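Local coordinates for manganese-binding protein (Chlamydia trachomatis, PDB 6NSI), which binds ferrous, manganese and nickel ions, with a preference for ferrous iron, and delivers them to the membrane permease of the YtgABCD ABC transporter for import, at the Fe (III) ion site. Residues are numbered along the deposited sequence; one frame, centred on the assembly and turned at random.

The Fe (III) ion site. Residues 36, 100, 102, 168, 170, 200, 202, 229, 260. With FE (Fe (III) ion), chain B.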
# COMPACT_ATOMS: atom_id res chain seq x y z
N HIS A 36 1.08 10.94 -2.07
CA HIS A 36 1.52 11.14 -3.45
C HIS A 36 1.93 12.58 -3.70
O HIS A 36 2.89 12.84 -4.44
CB HIS A 36 0.39 10.77 -4.42
CG HIS A 36 0.01 9.32 -4.40
ND1 HIS A 36 0.64 8.38 -5.18
CD2 HIS A 36 -0.94 8.66 -3.70
CE1 HIS A 36 0.09 7.20 -4.97
NE2 HIS A 36 -0.87 7.34 -4.07
N ASP A 100 3.64 1.84 -10.41
CA ASP A 100 2.65 1.68 -9.35
C ASP A 100 3.39 1.52 -8.03
O ASP A 100 4.02 0.47 -7.81
CB ASP A 100 1.76 0.48 -9.62
CG ASP A 100 0.62 0.37 -8.63
OD1 ASP A 100 0.74 0.95 -7.52
OD2 ASP A 100 -0.39 -0.31 -8.95
N HIS A 102 2.24 1.05 -4.94
CA HIS A 102 1.47 0.53 -3.81
C HIS A 102 1.82 -0.90 -3.44
O HIS A 102 0.92 -1.73 -3.29
CB HIS A 102 -0.03 0.61 -4.12
CG HIS A 102 -0.50 2.00 -4.45
ND1 HIS A 102 -0.54 2.48 -5.75
CD2 HIS A 102 -0.95 3.00 -3.66
CE1 HIS A 102 -0.99 3.72 -5.74
NE2 HIS A 102 -1.25 4.06 -4.49
N HIS A 168 -9.27 4.79 -5.74
CA HIS A 168 -8.20 4.89 -6.73
C HIS A 168 -7.48 3.55 -6.81
O HIS A 168 -7.80 2.60 -6.11
CB HIS A 168 -7.24 6.07 -6.46
CG HIS A 168 -6.21 5.86 -5.39
ND1 HIS A 168 -6.54 5.68 -4.05
CD2 HIS A 168 -4.85 5.95 -5.43
CE1 HIS A 168 -5.42 5.61 -3.34
NE2 HIS A 168 -4.39 5.77 -4.15
N ALA A 170 -4.99 1.67 -5.89
CA ALA A 170 -4.04 1.37 -4.84
C ALA A 170 -3.95 -0.12 -4.51
O ALA A 170 -3.10 -0.51 -3.71
CB ALA A 170 -4.39 2.14 -3.55
N LEU A 200 -3.47 6.03 -10.33
CA LEU A 200 -2.49 5.77 -9.22
C LEU A 200 -2.37 6.90 -8.17
O LEU A 200 -2.02 6.60 -7.05
CB LEU A 200 -1.12 5.48 -9.84
CG LEU A 200 -0.97 4.19 -10.63
CD1 LEU A 200 0.38 4.10 -11.30
CD2 LEU A 200 -1.20 2.97 -9.78
N PRO A 202 -4.25 10.36 -6.54
CA PRO A 202 -5.51 11.10 -6.35
C PRO A 202 -5.53 12.47 -7.01
O PRO A 202 -6.62 13.04 -7.17
CB PRO A 202 -5.63 11.23 -4.83
CG PRO A 202 -4.73 10.18 -4.27
CD PRO A 202 -3.62 10.01 -5.26
N GLU A 229 -12.30 4.79 0.37
CA GLU A 229 -11.01 4.83 1.04
C GLU A 229 -10.94 6.03 1.97
O GLU A 229 -11.41 7.12 1.63
CB GLU A 229 -9.83 4.90 0.05
CG GLU A 229 -9.80 3.75 -0.96
CD GLU A 229 -9.02 4.10 -2.21
OE1 GLU A 229 -8.11 4.97 -2.13
OE2 GLU A 229 -9.30 3.50 -3.28
N ASP A 260 -3.58 4.63 1.15
CA ASP A 260 -2.32 5.35 1.15
C ASP A 260 -1.84 5.67 2.55
O ASP A 260 -0.84 6.38 2.72
CB ASP A 260 -2.46 6.64 0.33
CG ASP A 260 -2.54 6.39 -1.17
OD1 ASP A 260 -2.09 5.32 -1.66
OD2 ASP A 260 -3.06 7.28 -1.87
FE FE B . -2.21 5.84 -3.64
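The metal site of this cluster 9 solute-binding protein lies in the cleft between its two lobes, where three histidines and one aspartate hold Fe(III). Each histidine presents its NE2 to the ion. His36, on the short 3-10 helix 35-37, bonds FE through NE2 at 2.1 Å, its CG anti to the carbonyl carbon (chi1 -65°). His102 adopts the same staggered position about its first torsion and reaches FE with NE2 at 2.2 Å. His168 turns its CG in between the backbone N and the carbonyl carbon (chi1 78°), a tighter fit than in the other two histidines, and its NE2 also lies 2.2 Å from FE. Asp260 binds through both carboxylate oxygens, unequally: OD1 stands 2.0 Å from FE and OD2 2.4 Å. The five donors seen lie between square pyramidal and trigonal bipyramidal; a water could add to them.

Two second-shell carboxylates fix the rotation of two rings. ND1 of His102 donates almost in its ring plane to the syn lone pair of Asp100 OD1 (2.7 Å), and the backbone N of His102 meets the same oxygen from above the carboxylate plane, nearly straight at 170°. Glu229 divides its oxygens instead: OE1 takes His168 ND1 on its syn lone pair at 2.6 Å, a more bent bond, while OE2 receives the His168 backbone N. These acceptors probably make both imidazoles more electron-rich and keep NE2 available for metal. Ala170 packs between the two rings, its CA over the centre of the His102 face and its CB toward the rim of His168. The site holds Fe(III) here; the protein prefers Fe(2+), which it passes to the membrane permease for import.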